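PDB 4ZBY: uracil-DNA glycosylase from Sulfolobus tokodaii str. 7, which belongs to the uracil-DNA glycosylase superfamily, an alpha/beta fold built round a central sheet, and holds an iron/sulfur cluster and a uracil in this model. Local coordinates for residues P28-Y32 with R75-T81; S103-D107 with Y128-K132; P115-V119 with I185-T191. All coordinates share one frame; numbering follows the deposited sequence. Where two conformers were deposited one is given.

Contact 1 of 3, residues P28-Y32 with R75-T81; sequences PGEGY and RDQVFIT
Glu30 and Ile80 form an antiparallel hydrogen-bonded pair, Glu30 N donating to Ile80 O at 3.0 Å and Ile80 N to Glu30 O, which adds the edge strand 30-31 to the six-stranded mixed sheet of this alpha/beta fold. Gly31 and Phe79 follow as a non-hydrogen-bonded pair, and Gly31 CA comes within 3.1 Å of Val78 O. Glycine suits both Gly29 and Gly31: a CB would meet Ile80 O and Thr81 CB at the first and Val78 O at the second, and at these positive phi angles would also jam against the preceding carbonyl oxygen. Phe79 lies under the edge strand with Glu30 O above one face of its ring, 3.7 Å from the plane. At one end Thr81 OG1 donates to Pro28 O at 2.8 Å, from above the carbonyl plane; at the other Tyr32 N donates to Val78 O. In the conformer described here, Glu30 starts with CG between its backbone N and carbonyl carbon (chi1 66°), while Arg75 bends at chi3 to meet it. Arg53 is a second cationic partner of Glu30. Arg75 NH2 donates to Pro54 O, and NH1 bonds Phe55 O and Thr64 OG1, which ties the edge strand to the loop lining the uracil pocket. Carboxylate and guanidinium stand 84° apart, and Arg75 NH2 reaches the anti side of Glu30 OE2 at 2.6 Å, while a water joins that oxygen to Arg75 NE.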
loop_
_atom_site.group_PDB
_atom_site.type_symbol
_atom_site.label_atom_id
_atom_site.label_comp_id
_atom_site.label_asym_id
_atom_site.label_seq_id
_atom_site.Cartn_x
_atom_site.Cartn_y
_atom_site.Cartn_z
ATOM N N PRO A 28 3.094 -1.794 -10.992
ATOM C CA PRO A 28 3.463 -2.883 -10.078
ATOM C C PRO A 28 3.910 -2.403 -8.690
ATOM O O PRO A 28 3.713 -3.118 -7.702
ATOM C CB PRO A 28 4.622 -3.593 -10.797
ATOM C CG PRO A 28 5.118 -2.641 -11.804
ATOM C CD PRO A 28 3.922 -1.767 -12.204
ATOM N N GLY A 29 4.426 -1.190 -8.595
ATOM C CA GLY A 29 4.960 -0.719 -7.321
ATOM C C GLY A 29 6.442 -0.505 -7.506
ATOM O O GLY A 29 7.014 -1.017 -8.459
ATOM N N GLU A 30 7.061 0.226 -6.579
ATOM C CA GLU A 30 8.478 0.525 -6.701
ATOM C C GLU A 30 9.100 0.695 -5.319
ATOM O O GLU A 30 8.410 1.071 -4.360
ATOM C CB GLU A 30 8.687 1.779 -7.569
ATOM C CG GLU A 30 8.169 3.081 -6.979
ATOM C CD GLU A 30 8.239 4.264 -7.949
ATOM O OE1 GLU A 30 8.624 4.083 -9.122
ATOM O OE2 GLU A 30 7.909 5.386 -7.523
ATOM N N GLY A 31 10.401 0.420 -5.221
ATOM C CA GLY A 31 11.111 0.682 -3.996
ATOM C C GLY A 31 12.117 -0.382 -3.651
ATOM O O GLY A 31 12.425 -1.270 -4.454
ATOM N N TYR A 32 12.654 -0.266 -2.445
ATOM C CA TYR A 32 13.749 -1.111 -1.992
ATOM C C TYR A 32 13.279 -2.528 -1.703
ATOM O O TYR A 32 12.325 -2.711 -0.958
ATOM C CB TYR A 32 14.344 -0.480 -0.741
ATOM C CG TYR A 32 15.575 -1.144 -0.215
ATOM C CD1 TYR A 32 15.772 -1.272 1.154
ATOM C CD2 TYR A 32 16.575 -1.597 -1.074
ATOM C CE1 TYR A 32 16.925 -1.851 1.659
ATOM C CE2 TYR A 32 17.731 -2.183 -0.557
ATOM C CZ TYR A 32 17.881 -2.308 0.802
ATOM O OH TYR A 32 19.041 -2.879 1.310
ATOM N N ARG A 75 11.593 7.892 -0.825
ATOM C CA ARG A 75 10.810 6.806 -1.421
ATOM C C ARG A 75 11.668 5.596 -1.781
ATOM O O ARG A 75 11.211 4.461 -1.698
ATOM C CB ARG A 75 10.079 7.283 -2.686
ATOM C CG ARG A 75 9.003 8.306 -2.444
ATOM C CD ARG A 75 8.573 8.928 -3.777
ATOM N NE ARG A 75 8.070 7.947 -4.746
ATOM C CZ ARG A 75 6.778 7.685 -4.956
ATOM N NH1 ARG A 75 5.843 8.322 -4.267
ATOM N NH2 ARG A 75 6.418 6.781 -5.862
ATOM N N ASP A 76 12.909 5.822 -2.202
ATOM C CA ASP A 76 13.744 4.699 -2.585
ATOM C C ASP A 76 14.171 3.833 -1.396
ATOM O O ASP A 76 14.775 2.768 -1.592
ATOM C CB ASP A 76 14.983 5.197 -3.348
ATOM C CG ASP A 76 14.616 5.787 -4.703
ATOM O OD1 ASP A 76 13.661 5.272 -5.315
ATOM O OD2 ASP A 76 15.263 6.768 -5.141
ATOM N N GLN A 77 13.832 4.249 -0.172
ATOM C CA GLN A 77 14.181 3.438 0.990
ATOM C C GLN A 77 13.007 2.609 1.472
ATOM O O GLN A 77 13.170 1.797 2.368
ATOM C CB GLN A 77 14.674 4.299 2.156
ATOM C CG GLN A 77 15.947 5.089 1.895
ATOM C CD GLN A 77 16.283 6.060 3.000
ATOM O OE1 GLN A 77 15.624 7.071 3.170
ATOM N NE2 GLN A 77 17.341 5.768 3.750
ATOM N N VAL A 78 11.834 2.807 0.872
ATOM C CA VAL A 78 10.639 2.038 1.271
ATOM C C VAL A 78 10.108 1.306 0.052
ATOM O O VAL A 78 10.719 1.397 -1.033
ATOM C CB VAL A 78 9.565 2.942 1.862
ATOM C CG1 VAL A 78 10.139 3.616 3.117
ATOM C CG2 VAL A 78 9.105 3.999 0.844
ATOM N N PHE A 79 9.029 0.538 0.207
ATOM C CA PHE A 79 8.394 -0.062 -0.955
ATOM C C PHE A 79 6.948 0.364 -0.984
ATOM O O PHE A 79 6.276 0.353 0.052
ATOM C CB PHE A 79 8.503 -1.598 -0.949
ATOM C CG PHE A 79 8.124 -2.219 -2.269
ATOM C CD1 PHE A 79 6.816 -2.576 -2.523
ATOM C CD2 PHE A 79 9.088 -2.417 -3.267
ATOM C CE1 PHE A 79 6.450 -3.146 -3.757
ATOM C CE2 PHE A 79 8.744 -2.968 -4.499
ATOM C CZ PHE A 79 7.410 -3.319 -4.739
ATOM N N ILE A 80 6.477 0.775 -2.163
ATOM C CA ILE A 80 5.130 1.348 -2.281
ATOM C C ILE A 80 4.363 0.665 -3.401
ATOM O O ILE A 80 4.866 0.570 -4.520
ATOM C CB ILE A 80 5.194 2.861 -2.591
ATOM C CG1 ILE A 80 5.908 3.616 -1.460
ATOM C CG2 ILE A 80 3.773 3.400 -2.820
ATOM C CD1 ILE A 80 6.200 5.110 -1.825
ATOM N N THR A 81 3.184 0.155 -3.087
ATOM C CA THR A 81 2.377 -0.474 -4.116
ATOM C C THR A 81 0.904 -0.369 -3.724
ATOM O O THR A 81 0.556 0.419 -2.849
ATOM C CB THR A 81 2.826 -1.942 -4.347
ATOM O OG1 THR A 81 2.130 -2.478 -5.489
ATOM C CG2 THR A 81 2.580 -2.811 -3.124
HETATM O O HOH W 1 9.234 3.563 -3.308
HETATM O O HOH W 2 10.276 6.902 -6.445
#

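Contact 2 of 3, residues S103-D107 with Y128-K132; sequences SPYLD and YIFSK
Tyr128 points its ring from helix 123-133 at helix 96-113, and the hydroxyl at its far end donates to Asp107 OD1 at 2.6 Å. The two helices belong to the layer packed on one side of the central sheet of this alpha/beta fold; the axes of segments 103-107 and 128-132 approach to 12.1 Å and cross at -63°, a separation that a long aromatic side chain is well suited to span. With CG anti to the backbone N (chi1 177°), the tyrosine is directed across the interface. The carboxylate of Asp107 lies at the ring's edge, only 21° from coplanar with it, and receives the hydroxyl on the syn side of OD1. Toward the exposed side Lys132 brings NZ to 4.3 Å from Asp107 OD2, too far for a salt bridge. Leu106 supplies the apolar part: the leucine and tyrosine side chains run past one another, pointing opposite ways, and Leu106 CD2 packs 4.0 Å from Tyr128 CD1. The same methyl meets Ile129 CD1, and Leu106 also rests on Met38 and Val40 of the sheet, joining helix pair and strands in one core, while the neighbouring Tyr105 lies against the iron/sulfur cluster. Ser103 sits one turn before Asp107, its hydroxyl bonded back to Ile99 O within its own helix. Its small side chain lets the ring come close, with Ser103 CB 3.5 Å from Tyr128 CZ.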
loop_
_atom_site.group_PDB
_atom_site.type_symbol
_atom_site.label_atom_id
_atom_site.label_comp_id
_atom_site.label_asym_id
_atom_site.label_seq_id
_atom_site.Cartn_x
_atom_site.Cartn_y
_atom_site.Cartn_z
ATOM N N SER A 103 -4.675 -9.455 -6.358
ATOM C CA SER A 103 -4.000 -9.522 -5.068
ATOM C C SER A 103 -2.892 -10.595 -4.943
ATOM O O SER A 103 -1.980 -10.407 -4.141
ATOM C CB SER A 103 -5.027 -9.695 -3.942
ATOM O OG SER A 103 -5.774 -10.880 -4.073
ATOM N N PRO A 104 -2.922 -11.682 -5.748
ATOM C CA PRO A 104 -1.777 -12.594 -5.607
ATOM C C PRO A 104 -0.428 -11.940 -5.906
ATOM O O PRO A 104 0.592 -12.405 -5.379
ATOM C CB PRO A 104 -2.082 -13.696 -6.621
ATOM C CG PRO A 104 -3.580 -13.755 -6.642
ATOM C CD PRO A 104 -4.000 -12.298 -6.546
ATOM N N TYR A 105 -0.416 -10.872 -6.705
ATOM C CA TYR A 105 0.822 -10.125 -6.933
ATOM C C TYR A 105 1.298 -9.487 -5.646
ATOM O O TYR A 105 2.477 -9.555 -5.324
ATOM C CB TYR A 105 0.630 -9.030 -7.989
ATOM C CG TYR A 105 0.419 -9.528 -9.415
ATOM C CD1 TYR A 105 1.266 -10.488 -9.956
ATOM C CD2 TYR A 105 -0.610 -9.013 -10.214
ATOM C CE1 TYR A 105 1.131 -10.920 -11.261
ATOM C CE2 TYR A 105 -0.764 -9.439 -11.527
ATOM C CZ TYR A 105 0.124 -10.404 -12.040
ATOM O OH TYR A 105 -0.001 -10.865 -13.331
ATOM N N LEU A 106 0.382 -8.855 -4.914
ATOM C CA LEU A 106 0.753 -8.266 -3.619
ATOM C C LEU A 106 1.252 -9.336 -2.613
ATOM O O LEU A 106 2.249 -9.126 -1.926
ATOM C CB LEU A 106 -0.440 -7.513 -3.039
ATOM C CG LEU A 106 -0.234 -6.899 -1.650
ATOM C CD1 LEU A 106 0.869 -5.880 -1.709
ATOM C CD2 LEU A 106 -1.531 -6.261 -1.156
ATOM N N ASP A 107 0.539 -10.453 -2.534
ATOM C CA ASP A 107 0.948 -11.598 -1.713
ATOM C C ASP A 107 2.394 -11.961 -2.034
ATOM O O ASP A 107 3.209 -12.187 -1.138
ATOM C CB ASP A 107 0.080 -12.828 -1.964
ATOM C CG ASP A 107 -1.355 -12.647 -1.538
ATOM O OD1 ASP A 107 -1.659 -11.718 -0.769
ATOM O OD2 ASP A 107 -2.179 -13.466 -1.969
ATOM N N TYR A 128 -8.128 -5.962 2.874
ATOM C CA TYR A 128 -7.467 -7.084 2.215
ATOM C C TYR A 128 -6.440 -7.737 3.148
ATOM O O TYR A 128 -6.447 -8.955 3.360
ATOM C CB TYR A 128 -6.755 -6.653 0.898
ATOM C CG TYR A 128 -6.037 -7.857 0.340
ATOM C CD1 TYR A 128 -4.669 -8.023 0.498
ATOM C CD2 TYR A 128 -6.759 -8.891 -0.245
ATOM C CE1 TYR A 128 -4.037 -9.185 0.056
ATOM C CE2 TYR A 128 -6.141 -10.038 -0.687
ATOM C CZ TYR A 128 -4.781 -10.183 -0.534
ATOM O OH TYR A 128 -4.190 -11.339 -0.996
ATOM N N ILE A 129 -5.552 -6.921 3.701
ATOM C CA ILE A 129 -4.481 -7.459 4.542
ATOM C C ILE A 129 -5.079 -8.067 5.812
ATOM O O ILE A 129 -4.647 -9.133 6.233
ATOM C CB ILE A 129 -3.411 -6.388 4.898
ATOM C CG1 ILE A 129 -2.628 -5.978 3.640
ATOM C CG2 ILE A 129 -2.470 -6.912 6.007
ATOM C CD1 ILE A 129 -1.836 -7.097 2.976
ATOM N N PHE A 130 -6.110 -7.436 6.387
ATOM C CA PHE A 130 -6.779 -8.034 7.550
ATOM C C PHE A 130 -7.337 -9.408 7.222
ATOM O O PHE A 130 -7.354 -10.295 8.084
ATOM C CB PHE A 130 -7.897 -7.125 8.076
ATOM C CG PHE A 130 -7.429 -6.117 9.084
ATOM C CD1 PHE A 130 -8.229 -5.781 10.164
ATOM C CD2 PHE A 130 -6.181 -5.522 8.965
ATOM C CE1 PHE A 130 -7.788 -4.846 11.102
ATOM C CE2 PHE A 130 -5.732 -4.594 9.888
ATOM C CZ PHE A 130 -6.529 -4.262 10.966
ATOM N N SER A 131 -7.792 -9.600 5.983
ATOM C CA SER A 131 -8.326 -10.901 5.592
ATOM C C SER A 131 -7.226 -11.964 5.522
ATOM O O SER A 131 -7.453 -13.110 5.928
ATOM C CB SER A 131 -9.096 -10.817 4.255
ATOM O OG SER A 131 -8.221 -10.709 3.127
ATOM N N LYS A 132 -6.038 -11.580 5.070
ATOM C CA LYS A 132 -4.891 -12.486 5.065
ATOM C C LYS A 132 -4.421 -12.799 6.490
ATOM O O LYS A 132 -3.972 -13.908 6.769
ATOM C CB LYS A 132 -3.730 -11.897 4.256
ATOM C CG LYS A 132 -4.002 -11.740 2.773
ATOM C CD LYS A 132 -4.255 -13.088 2.095
ATOM C CE LYS A 132 -5.670 -13.174 1.546
ATOM N NZ LYS A 132 -5.779 -14.109 0.380
#

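Contact 3 of 3, residues P115-V119 with I185-T191; sequences PKIIV and IRELAIT
Strand 117-121 of the central sheet is covered here by the last turns of helix 172-190, a helix-on-sheet contact of the alpha/beta fold. The short segments run almost antiparallel, at 164°, with their axes 10.3 Å apart. Ile117 and Val119, two residues apart on the strand, both direct their side chains at the helix. Val119 meets Ile185 methyl to methyl: CG2 lies 3.7 Å from Ile185 CD1, and CG1 is almost as near, so both branches of the valine embrace the end of the isoleucine. Val119 and Ile117, branched at CB, suit a strand and give the helix a broad apolar surface. Two residues earlier on the strand, and one turn later on the helix, Ile117 reaches out with CD1, which touches the helix backbone at Ala189 CA, 3.7 Å away, and lies beside the CB atoms of Leu188 and Ala189. The small alanine lets the methyl come right up to the main chain. Ile185 and Leu188 also touch Phe160 of strand 155-162, so the helix spans neighbouring strands. Just before the strand, Lys116 combines apolar reach with a polar tip. Its chain leaves CA opposite its own amide nitrogen (chi1 -180°) and stays extended at every later torsion, which carries the amine straight out to the helix's C-terminal end. Carbonyls there lack the amide donors of a following turn, and lysine can supply hydrogens in their place; its positive charge also probably interacts favourably with the helix dipole. Lys116 NZ donates to Ala189 O at 3.1 Å, from well above that carbonyl's plane, more weakly to Leu188 O, and to Thr191 O at 3.0 Å.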
loop_
_atom_site.group_PDB
_atom_site.type_symbol
_atom_site.label_atom_id
_atom_site.label_comp_id
_atom_site.label_asym_id
_atom_site.label_seq_id
_atom_site.Cartn_x
_atom_site.Cartn_y
_atom_site.Cartn_z
ATOM N N PRO A 115 8.570 -7.142 4.950
ATOM C CA PRO A 115 8.847 -5.901 5.681
ATOM C C PRO A 115 8.561 -6.006 7.183
ATOM O O PRO A 115 7.743 -6.842 7.647
ATOM C CB PRO A 115 7.906 -4.908 5.015
ATOM C CG PRO A 115 6.694 -5.776 4.657
ATOM C CD PRO A 115 7.305 -7.072 4.195
ATOM N N LYS A 116 9.248 -5.170 7.956
ATOM C CA LYS A 116 8.953 -5.043 9.381
ATOM C C LYS A 116 7.525 -4.518 9.598
ATOM O O LYS A 116 6.829 -4.922 10.537
ATOM C CB LYS A 116 9.959 -4.082 10.042
ATOM C CG LYS A 116 9.738 -3.891 11.548
ATOM C CD LYS A 116 10.809 -2.942 12.133
ATOM C CE LYS A 116 10.755 -2.905 13.660
ATOM N NZ LYS A 116 11.790 -1.997 14.240
ATOM N N ILE A 117 7.145 -3.565 8.762
ATOM C CA ILE A 117 5.867 -2.870 8.891
ATOM C C ILE A 117 5.180 -2.806 7.542
ATOM O O ILE A 117 5.827 -2.472 6.529
ATOM C CB ILE A 117 6.067 -1.435 9.416
ATOM C CG1 ILE A 117 6.696 -1.437 10.802
ATOM C CG2 ILE A 117 4.746 -0.620 9.410
ATOM C CD1 ILE A 117 7.319 -0.126 11.180
ATOM N N ILE A 118 3.881 -3.118 7.520
ATOM C CA ILE A 118 3.052 -2.776 6.374
ATOM C C ILE A 118 2.088 -1.680 6.784
ATOM O O ILE A 118 1.303 -1.860 7.711
ATOM C CB ILE A 118 2.252 -3.970 5.842
ATOM C CG1 ILE A 118 3.196 -5.039 5.285
ATOM C CG2 ILE A 118 1.302 -3.505 4.742
ATOM C CD1 ILE A 118 2.511 -6.379 5.014
ATOM N N VAL A 119 2.162 -0.540 6.104
ATOM C CA VAL A 119 1.194 0.534 6.332
ATOM C C VAL A 119 0.082 0.394 5.299
ATOM O O VAL A 119 0.351 0.496 4.099
ATOM C CB VAL A 119 1.866 1.915 6.205
ATOM C CG1 VAL A 119 0.874 3.030 6.441
ATOM C CG2 VAL A 119 3.041 2.008 7.178
ATOM N N ILE A 185 4.040 5.348 13.403
ATOM C CA ILE A 185 4.748 4.451 12.506
ATOM C C ILE A 185 6.254 4.696 12.645
ATOM O O ILE A 185 7.011 3.729 12.697
ATOM C CB ILE A 185 4.290 4.602 11.047
ATOM C CG1 ILE A 185 2.847 4.084 10.956
ATOM C CG2 ILE A 185 5.234 3.853 10.069
ATOM C CD1 ILE A 185 2.108 4.525 9.687
ATOM N N ARG A 186 6.664 5.957 12.779
ATOM C CA ARG A 186 8.110 6.206 12.943
ATOM C C ARG A 186 8.610 5.530 14.212
ATOM O O ARG A 186 9.660 4.893 14.213
ATOM C CB ARG A 186 8.448 7.691 12.986
ATOM C CG ARG A 186 9.990 7.908 13.001
ATOM C CD ARG A 186 10.424 9.218 13.565
ATOM N NE ARG A 186 11.888 9.314 13.572
ATOM C CZ ARG A 186 12.659 9.358 14.654
ATOM N NH1 ARG A 186 13.972 9.442 14.495
ATOM N NH2 ARG A 186 12.141 9.341 15.884
ATOM N N GLU A 187 7.862 5.676 15.302
ATOM C CA GLU A 187 8.298 5.086 16.568
ATOM C C GLU A 187 8.409 3.565 16.421
ATOM O O GLU A 187 9.389 2.973 16.855
ATOM C CB GLU A 187 7.356 5.467 17.708
ATOM C CG GLU A 187 7.808 4.949 19.049
ATOM C CD GLU A 187 7.100 5.624 20.218
ATOM O OE1 GLU A 187 6.276 6.531 19.968
ATOM O OE2 GLU A 187 7.364 5.250 21.385
ATOM N N LEU A 188 7.430 2.929 15.784
ATOM C CA LEU A 188 7.518 1.482 15.569
ATOM C C LEU A 188 8.727 1.087 14.706
ATOM O O LEU A 188 9.338 0.047 14.926
ATOM C CB LEU A 188 6.226 0.962 14.918
ATOM C CG LEU A 188 5.002 1.034 15.828
ATOM C CD1 LEU A 188 3.728 0.860 15.015
ATOM C CD2 LEU A 188 5.078 -0.033 16.903
ATOM N N ALA A 189 9.079 1.927 13.741
ATOM C CA ALA A 189 10.154 1.589 12.820
ATOM C C ALA A 189 11.517 1.673 13.471
ATOM O O ALA A 189 12.413 0.865 13.171
ATOM C CB ALA A 189 10.094 2.511 11.591
ATOM N N ILE A 190 11.692 2.643 14.367
ATOM C CA ILE A 190 13.005 2.847 14.975
ATOM C C ILE A 190 13.233 2.102 16.286
ATOM O O ILE A 190 14.351 2.101 16.801
ATOM C CB ILE A 190 13.310 4.351 15.246
ATOM C CG1 ILE A 190 12.416 4.916 16.346
ATOM C CG2 ILE A 190 13.231 5.162 13.974
ATOM C CD1 ILE A 190 12.947 6.210 16.944
ATOM N N THR A 191 12.191 1.450 16.800
ATOM C CA THR A 191 12.266 0.776 18.097
ATOM C C THR A 191 12.512 -0.718 17.912
ATOM O O THR A 191 11.760 -1.372 17.201
ATOM C CB THR A 191 10.962 0.992 18.911
ATOM O OG1 THR A 191 10.691 2.398 19.031
ATOM C CG2 THR A 191 11.091 0.380 20.299
#

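In the fold
From the N terminus, contact 1 closes first: 42 residues separate its segments, and their pairing fastens edge strand 30-31 to strand 79-82. It is complete before contact 2 opens on helix 96-113, yet the two touch where Thr81 CG2 packs 3.8 Å from Leu106 CD1. Contacts 2 and 3 cross, because strand 117-121 lies between the two helices of contact 2, whereas the partner of that strand, helix 172-190, comes near the end of the chain. Contact 2 thus joins two helices that flank the strand in sequence, and contact 3 closes a 65-residue loop by bringing the C-terminal helix onto the sheet that contact 1 extends at its edge.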